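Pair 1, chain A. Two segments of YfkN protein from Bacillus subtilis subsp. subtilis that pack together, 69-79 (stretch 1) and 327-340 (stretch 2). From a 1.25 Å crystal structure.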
# COMPACT_ATOMS: atom_id res chain seq x y z
N ASN A 69 -0.34 5.31 7.40
CA ASN A 69 -1.66 5.84 7.04
C ASN A 69 -1.87 7.25 7.61
O ASN A 69 -0.99 7.77 8.25
CB ASN A 69 -2.79 4.86 7.38
CG ASN A 69 -3.07 4.72 8.88
OD1 ASN A 69 -3.79 3.83 9.31
ND2 ASN A 69 -2.54 5.62 9.65
N PRO A 70 -3.03 7.87 7.38
CA PRO A 70 -3.23 9.24 7.89
C PRO A 70 -3.28 9.37 9.41
O PRO A 70 -3.04 10.45 9.90
CB PRO A 70 -4.56 9.65 7.23
CG PRO A 70 -4.53 8.92 5.94
CD PRO A 70 -3.96 7.56 6.29
N LEU A 71 -3.55 8.30 10.15
CA LEU A 71 -3.49 8.37 11.61
C LEU A 71 -2.05 8.58 12.08
O LEU A 71 -1.80 9.37 12.96
CB LEU A 71 -4.12 7.12 12.25
CG LEU A 71 -4.19 7.18 13.77
CD1 LEU A 71 -5.46 6.54 14.31
CD2 LEU A 71 -2.94 6.61 14.43
N GLY A 72 -1.11 7.89 11.45
CA GLY A 72 0.29 8.10 11.74
C GLY A 72 0.74 9.50 11.38
O GLY A 72 1.54 10.10 12.08
N GLU A 73 0.22 10.01 10.26
CA GLU A 73 0.50 11.39 9.82
C GLU A 73 -0.08 12.40 10.80
O GLU A 73 0.55 13.37 11.14
CB GLU A 73 -0.17 11.67 8.47
CG GLU A 73 0.46 11.04 7.30
CD GLU A 73 -0.42 11.19 6.05
OE1 GLU A 73 -0.22 10.40 5.13
OE2 GLU A 73 -1.32 12.07 6.00
N TYR A 74 -1.29 12.14 11.26
CA TYR A 74 -1.92 13.02 12.22
C TYR A 74 -1.03 13.18 13.47
O TYR A 74 -0.84 14.26 13.99
CB TYR A 74 -3.33 12.51 12.60
CG TYR A 74 -3.93 13.36 13.70
CD1 TYR A 74 -4.57 14.55 13.40
CD2 TYR A 74 -3.78 13.01 15.04
CE1 TYR A 74 -5.07 15.34 14.39
CE2 TYR A 74 -4.29 13.82 16.03
CZ TYR A 74 -4.94 14.97 15.70
OH TYR A 74 -5.44 15.79 16.68
N ALA A 75 -0.47 12.07 13.95
CA ALA A 75 0.32 12.11 15.15
C ALA A 75 1.57 12.98 15.01
O ALA A 75 1.86 13.82 15.84
CB ALA A 75 0.67 10.73 15.60
N VAL A 76 2.30 12.76 13.93
CA VAL A 76 3.50 13.53 13.71
C VAL A 76 3.20 15.02 13.43
O VAL A 76 3.93 15.87 13.87
CB VAL A 76 4.43 12.86 12.66
CG1 VAL A 76 3.91 13.02 11.25
CG2 VAL A 76 5.84 13.38 12.77
N LYS A 77 2.12 15.31 12.73
CA LYS A 77 1.80 16.70 12.40
C LYS A 77 1.23 17.46 13.59
O LYS A 77 1.65 18.57 13.85
CB LYS A 77 0.85 16.77 11.21
CG LYS A 77 1.50 16.35 9.91
CD LYS A 77 0.55 16.58 8.74
CE LYS A 77 1.15 16.13 7.43
NZ LYS A 77 0.28 16.54 6.29
N TYR A 78 0.28 16.86 14.30
CA TYR A 78 -0.42 17.56 15.38
C TYR A 78 0.18 17.41 16.77
O TYR A 78 -0.09 18.22 17.63
CB TYR A 78 -1.90 17.16 15.40
CG TYR A 78 -2.70 17.79 14.28
CD1 TYR A 78 -3.50 18.90 14.50
CD2 TYR A 78 -2.62 17.29 12.99
CE1 TYR A 78 -4.21 19.47 13.46
CE2 TYR A 78 -3.31 17.85 11.97
CZ TYR A 78 -4.11 18.94 12.21
OH TYR A 78 -4.80 19.49 11.17
N GLN A 79 0.98 16.37 16.99
CA GLN A 79 1.50 16.07 18.31
C GLN A 79 3.02 15.91 18.40
O GLN A 79 3.51 15.45 19.41
CB GLN A 79 0.80 14.83 18.86
CG GLN A 79 -0.71 14.92 18.75
CD GLN A 79 -1.43 13.82 19.48
OE1 GLN A 79 -0.82 12.85 19.91
NE2 GLN A 79 -2.73 13.95 19.61
N THR A 327 -9.53 3.40 23.36
CA THR A 327 -8.26 4.06 23.52
C THR A 327 -7.96 5.02 22.37
O THR A 327 -7.53 6.12 22.58
CB THR A 327 -7.13 3.03 23.69
OG1 THR A 327 -7.44 2.19 24.80
CG2 THR A 327 -5.81 3.71 23.97
N ILE A 328 -8.23 4.58 21.15
CA ILE A 328 -7.86 5.35 19.96
C ILE A 328 -8.96 6.28 19.42
O ILE A 328 -8.70 7.07 18.57
CB ILE A 328 -7.40 4.40 18.82
CG1 ILE A 328 -6.51 5.14 17.82
CG2 ILE A 328 -8.61 3.75 18.14
CD1 ILE A 328 -5.17 5.60 18.39
N GLN A 329 -10.19 6.15 19.91
CA GLN A 329 -11.34 6.84 19.33
C GLN A 329 -11.13 8.33 19.05
O GLN A 329 -11.39 8.79 17.96
CB GLN A 329 -12.57 6.67 20.21
CG GLN A 329 -13.78 7.38 19.67
CD GLN A 329 -15.03 6.79 20.22
OE1 GLN A 329 -15.39 5.68 19.93
NE2 GLN A 329 -15.71 7.56 21.06
N GLN A 330 -10.66 9.07 20.05
CA GLN A 330 -10.50 10.52 19.88
C GLN A 330 -9.49 10.83 18.78
O GLN A 330 -9.71 11.67 17.95
CB GLN A 330 -10.09 11.22 21.18
CG GLN A 330 -10.21 12.75 21.09
CD GLN A 330 -11.58 13.19 20.58
OE1 GLN A 330 -12.59 12.90 21.20
NE2 GLN A 330 -11.62 13.85 19.42
N THR A 331 -8.38 10.10 18.79
CA THR A 331 -7.36 10.28 17.75
C THR A 331 -7.91 9.93 16.37
O THR A 331 -7.65 10.60 15.40
CB THR A 331 -6.13 9.40 18.04
OG1 THR A 331 -5.59 9.75 19.31
CG2 THR A 331 -5.07 9.59 16.96
N HIS A 332 -8.65 8.84 16.31
CA HIS A 332 -9.29 8.42 15.07
C HIS A 332 -10.24 9.50 14.55
O HIS A 332 -10.20 9.84 13.39
CB HIS A 332 -10.01 7.10 15.31
CG HIS A 332 -10.87 6.66 14.17
ND1 HIS A 332 -10.36 6.30 12.94
CD2 HIS A 332 -12.21 6.53 14.07
CE1 HIS A 332 -11.35 5.96 12.14
NE2 HIS A 332 -12.48 6.09 12.81
N GLN A 333 -11.06 10.06 15.43
CA GLN A 333 -11.98 11.14 15.02
C GLN A 333 -11.23 12.39 14.60
O GLN A 333 -11.62 13.04 13.64
CB GLN A 333 -13.01 11.42 16.12
CG GLN A 333 -13.94 10.24 16.30
CD GLN A 333 -14.98 10.46 17.35
OE1 GLN A 333 -15.15 11.56 17.84
NE2 GLN A 333 -15.68 9.40 17.69
N ASN A 334 -10.13 12.70 15.27
CA ASN A 334 -9.29 13.81 14.87
C ASN A 334 -8.65 13.57 13.50
O ASN A 334 -8.47 14.47 12.71
CB ASN A 334 -8.20 14.08 15.92
CG ASN A 334 -8.76 14.62 17.23
OD1 ASN A 334 -9.90 15.03 17.31
ND2 ASN A 334 -7.95 14.60 18.26
N THR A 335 -8.29 12.32 13.25
CA THR A 335 -7.74 11.93 11.97
C THR A 335 -8.77 12.07 10.83
O THR A 335 -8.45 12.54 9.76
CB THR A 335 -7.14 10.51 12.02
OG1 THR A 335 -6.07 10.50 12.96
CG2 THR A 335 -6.61 10.07 10.67
N LEU A 336 -10.00 11.66 11.10
CA LEU A 336 -11.05 11.85 10.11
C LEU A 336 -11.17 13.33 9.74
O LEU A 336 -11.29 13.66 8.59
CB LEU A 336 -12.38 11.34 10.65
CG LEU A 336 -12.55 9.85 10.87
CD1 LEU A 336 -13.87 9.56 11.54
CD2 LEU A 336 -12.41 9.02 9.59
N GLU A 337 -11.13 14.22 10.73
CA GLU A 337 -11.23 15.65 10.48
C GLU A 337 -10.06 16.10 9.63
O GLU A 337 -10.19 16.85 8.68
CB GLU A 337 -11.28 16.41 11.80
CG GLU A 337 -11.45 17.92 11.68
CD GLU A 337 -11.58 18.62 13.03
OE1 GLU A 337 -12.33 19.61 13.12
OE2 GLU A 337 -10.91 18.23 14.00
N TYR A 338 -8.88 15.61 9.99
CA TYR A 338 -7.65 15.94 9.29
C TYR A 338 -7.70 15.52 7.82
O TYR A 338 -7.29 16.27 6.94
CB TYR A 338 -6.48 15.25 10.01
CG TYR A 338 -5.21 15.11 9.21
CD1 TYR A 338 -4.48 16.21 8.83
CD2 TYR A 338 -4.75 13.87 8.85
CE1 TYR A 338 -3.32 16.07 8.10
CE2 TYR A 338 -3.63 13.72 8.12
CZ TYR A 338 -2.90 14.81 7.74
OH TYR A 338 -1.76 14.62 7.01
N VAL A 339 -8.21 14.33 7.56
CA VAL A 339 -8.27 13.79 6.21
C VAL A 339 -9.32 14.48 5.33
O VAL A 339 -9.14 14.62 4.13
CB VAL A 339 -8.59 12.30 6.26
CG1 VAL A 339 -8.92 11.80 4.91
CG2 VAL A 339 -7.42 11.54 6.85
N ARG A 340 -10.40 14.91 5.96
CA ARG A 340 -11.52 15.49 5.25
C ARG A 340 -11.26 16.96 4.93
O ARG A 340 -11.83 17.51 3.99
CB ARG A 340 -12.80 15.30 6.06
CG ARG A 340 -13.39 13.90 5.89
CD ARG A 340 -14.19 13.48 7.09
NE ARG A 340 -14.66 12.10 7.05
CZ ARG A 340 -15.42 11.59 8.01
NH1 ARG A 340 -15.83 10.33 7.96
NH2 ARG A 340 -15.78 12.36 9.03
O HOH W 1 -5.63 12.58 19.62

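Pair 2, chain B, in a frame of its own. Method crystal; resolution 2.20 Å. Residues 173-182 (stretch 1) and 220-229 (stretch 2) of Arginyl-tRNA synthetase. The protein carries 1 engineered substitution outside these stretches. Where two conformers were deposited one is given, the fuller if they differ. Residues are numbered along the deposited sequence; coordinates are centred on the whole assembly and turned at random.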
# COMPACT_ATOMS: atom_id res chain seq x y z
N ASP B 173 15.87 23.10 10.13
CA ASP B 173 17.24 23.53 9.91
C ASP B 173 17.67 23.40 8.44
O ASP B 173 18.67 23.98 8.04
CB ASP B 173 18.20 22.73 10.79
CG ASP B 173 18.06 23.05 12.28
OD1 ASP B 173 17.77 24.23 12.61
OD2 ASP B 173 18.25 22.14 13.11
N ALA B 174 16.91 22.64 7.65
CA ALA B 174 17.29 22.30 6.28
C ALA B 174 16.78 23.26 5.21
O ALA B 174 17.09 23.12 4.02
CB ALA B 174 16.86 20.87 5.95
N LEU B 175 15.99 24.24 5.64
CA LEU B 175 15.35 25.18 4.72
C LEU B 175 16.35 26.09 3.99
O LEU B 175 16.23 26.32 2.78
CB LEU B 175 14.34 26.04 5.48
CG LEU B 175 13.64 27.17 4.73
CD1 LEU B 175 12.83 26.66 3.54
CD2 LEU B 175 12.75 27.92 5.70
N ASN B 176 17.33 26.58 4.75
CA ASN B 176 18.32 27.49 4.20
C ASN B 176 19.14 26.88 3.07
O ASN B 176 19.34 27.53 2.04
CB ASN B 176 19.19 28.09 5.30
CG ASN B 176 18.50 29.23 6.04
OD1 ASN B 176 17.38 29.08 6.53
ND2 ASN B 176 19.16 30.38 6.10
N ALA B 177 19.58 25.63 3.25
CA ALA B 177 20.34 24.90 2.23
C ALA B 177 19.53 24.70 0.94
O ALA B 177 20.09 24.73 -0.16
CB ALA B 177 20.82 23.57 2.78
N THR B 178 18.22 24.52 1.08
CA THR B 178 17.30 24.42 -0.05
C THR B 178 17.22 25.74 -0.81
O THR B 178 17.36 25.77 -2.03
CB THR B 178 15.89 23.96 0.42
OG1 THR B 178 15.97 22.67 1.02
CG2 THR B 178 14.90 23.93 -0.75
N LEU B 179 17.00 26.84 -0.07
CA LEU B 179 16.97 28.17 -0.66
C LEU B 179 18.26 28.46 -1.43
O LEU B 179 18.21 28.85 -2.60
CB LEU B 179 16.73 29.23 0.42
CG LEU B 179 15.37 29.18 1.14
CD1 LEU B 179 15.28 30.24 2.21
CD2 LEU B 179 14.21 29.31 0.17
N GLU B 180 19.39 28.19 -0.78
CA GLU B 180 20.70 28.36 -1.39
C GLU B 180 20.87 27.57 -2.68
O GLU B 180 21.28 28.14 -3.70
CB GLU B 180 21.81 28.04 -0.38
CG GLU B 180 22.05 29.20 0.58
CD GLU B 180 22.60 30.42 -0.13
OE1 GLU B 180 21.80 31.31 -0.52
OE2 GLU B 180 23.84 30.49 -0.33
N SER B 181 20.53 26.29 -2.64
CA SER B 181 20.66 25.41 -3.81
C SER B 181 19.76 25.88 -4.95
O SER B 181 20.17 25.90 -6.11
CB SER B 181 20.38 23.96 -3.45
OG SER B 181 20.47 23.10 -4.58
N LEU B 182 18.54 26.29 -4.60
CA LEU B 182 17.61 26.91 -5.54
C LEU B 182 18.16 28.18 -6.19
O LEU B 182 17.96 28.40 -7.38
CB LEU B 182 16.29 27.24 -4.82
CG LEU B 182 14.96 26.50 -4.99
CD1 LEU B 182 15.04 25.13 -5.65
CD2 LEU B 182 14.24 26.42 -3.65
N LEU B 220 4.62 24.18 0.32
CA LEU B 220 5.44 23.85 -0.84
C LEU B 220 6.92 23.82 -0.47
O LEU B 220 7.64 22.88 -0.83
CB LEU B 220 5.20 24.83 -1.99
CG LEU B 220 5.95 24.53 -3.28
CD1 LEU B 220 5.45 23.25 -3.90
CD2 LEU B 220 5.79 25.66 -4.25
N ALA B 221 7.36 24.84 0.27
CA ALA B 221 8.75 24.93 0.75
C ALA B 221 9.14 23.68 1.52
O ALA B 221 10.16 23.06 1.22
CB ALA B 221 8.94 26.18 1.62
N ALA B 222 8.31 23.30 2.49
CA ALA B 222 8.49 22.09 3.30
C ALA B 222 8.59 20.85 2.43
O ALA B 222 9.43 19.97 2.67
CB ALA B 222 7.33 21.95 4.28
N ASP B 223 7.75 20.79 1.40
CA ASP B 223 7.71 19.66 0.47
C ASP B 223 8.98 19.57 -0.38
O ASP B 223 9.53 18.48 -0.56
CB ASP B 223 6.46 19.74 -0.41
CG ASP B 223 5.94 18.37 -0.85
OD1 ASP B 223 6.45 17.33 -0.36
OD2 ASP B 223 5.01 18.34 -1.68
N ILE B 224 9.44 20.72 -0.87
CA ILE B 224 10.69 20.82 -1.62
C ILE B 224 11.92 20.37 -0.81
O ILE B 224 12.73 19.54 -1.28
CB ILE B 224 10.92 22.24 -2.17
CG1 ILE B 224 9.81 22.59 -3.17
CG2 ILE B 224 12.27 22.34 -2.85
CD1 ILE B 224 9.91 23.97 -3.70
N VAL B 225 12.03 20.89 0.42
CA VAL B 225 13.07 20.51 1.40
C VAL B 225 13.15 18.99 1.60
O VAL B 225 14.23 18.41 1.50
CB VAL B 225 12.82 21.20 2.78
CG1 VAL B 225 13.73 20.63 3.87
CG2 VAL B 225 13.00 22.71 2.68
N TYR B 226 12.00 18.36 1.85
CA TYR B 226 11.92 16.92 2.03
C TYR B 226 12.36 16.17 0.78
O TYR B 226 13.16 15.23 0.84
CB TYR B 226 10.49 16.50 2.41
CG TYR B 226 10.32 15.01 2.58
CD1 TYR B 226 11.21 14.27 3.34
CD2 TYR B 226 9.24 14.34 1.98
CE1 TYR B 226 11.07 12.91 3.50
CE2 TYR B 226 9.09 12.96 2.14
CZ TYR B 226 10.01 12.26 2.90
OH TYR B 226 9.88 10.91 3.08
N HIS B 227 11.83 16.60 -0.36
CA HIS B 227 12.17 15.97 -1.63
C HIS B 227 13.64 16.12 -2.01
O HIS B 227 14.22 15.19 -2.59
CB HIS B 227 11.24 16.47 -2.73
CG HIS B 227 9.94 15.74 -2.78
ND1 HIS B 227 8.88 16.05 -1.96
CD2 HIS B 227 9.55 14.68 -3.52
CE1 HIS B 227 7.88 15.22 -2.21
NE2 HIS B 227 8.26 14.38 -3.15
N LYS B 228 14.24 17.25 -1.66
CA LYS B 228 15.67 17.47 -1.84
C LYS B 228 16.48 16.41 -1.09
O LYS B 228 17.43 15.85 -1.63
CB LYS B 228 16.07 18.87 -1.36
CG LYS B 228 17.56 19.19 -1.55
CD LYS B 228 17.92 20.55 -0.99
CE LYS B 228 19.42 20.79 -1.05
NZ LYS B 228 20.11 20.09 0.06
N ASP B 229 16.11 16.17 0.17
CA ASP B 229 16.68 15.06 0.95
C ASP B 229 16.46 13.70 0.26
O ASP B 229 17.43 13.00 -0.02
CB ASP B 229 16.11 15.07 2.37
CG ASP B 229 16.57 13.88 3.21
OD1 ASP B 229 17.60 13.25 2.92
OD2 ASP B 229 15.88 13.58 4.20
O HOH W 2 18.17 20.89 2.80

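In both pairs two helices cross almost at right angles, at 93° in pair 1 and 85° in pair 2, with axes 9.2 and 9.5 Å apart at closest approach. Fourteen central residues superpose with an RMSD of 0.4 Å. So steep a crossing confines contact to a short patch, and the same positions fill it: L71(A), Y74(A) and Y338(A) match L175(B), T178(B) and K228(B), while T335(A) falls on V225(B).

The T335(A)/V225(B) position lies where the backbones come near each other, and both residues are beta-branched and compact. The hydroxyl of T335(A) need not go unpaired in this close packing, because OG1 donates to T331(A) O one turn back (2.9 Å). T335(A) CG2 lies 3.6 Å from L71(A) N. Valine offers methyls alone: V225(B) CG1 meets A174(B) CB at 3.8 Å, and its CG2 lies 3.4 Å from T178(B) OG1. P70(A), the counterpart of A174(B), likewise packs on T335(A), CB to CG2 at 4.0 Å, and also reaches V339(A), CB to CG2 at 3.4 Å.

At the next matched position both side chains are leucines in the t rotamer about chi1, and their ends approach the partner helix. L71(A) sits among I328(A), T331(A), H332(A) and T335(A), with CD1 3.9 Å from I328(A) CG1. L175(B) packs CD1 against V225(B) CG2 (4.0 Å) and, more loosely, A221(B) CB (4.4 Å).

A marked difference in size lies at Y74(A)/T178(B). The tyrosine fits among N334(A), T335(A), T331(A) and Y338(A), with backbone atoms of N334(A) and T335(A) over one face of its ring. Threonine fills less space but stays close: T178(B) CG2 touches I224(B) CG2 at 3.7 Å, while OG1 donates to A174(B) O (3.2 Å), satisfying its polarity within its own stretch.

Y338(A) and K228(B) are both long side chains whose CA-to-CB bonds point toward the partner, but they finish differently. Y338(A) sits among E73(A), Y74(A), K77(A) and Y78(A). Its OH donates to E73(A) OE2 (2.8 Å) and accepts from K77(A) NZ (2.9 Å), so one phenol links an acid and a base at its ring edge. In pair 2 those two partners are replaced by the small A177(B) and S181(B), and no hydrogen bond crosses directly. K228(B) lays its aliphatic chain across the helix of stretch 1, with CD 3.5 Å from T178(B) OG1 and CE 4.1 Å from S181(B) CB. A water donates to A174(B) O (2.8 Å) and weakly accepts from K228(B) NZ (3.5 Å).

Summed over both sides, 600 Å² is buried in pair 1 and 364 Å² in pair 2, though the stretches of pair 1 are somewhat longer.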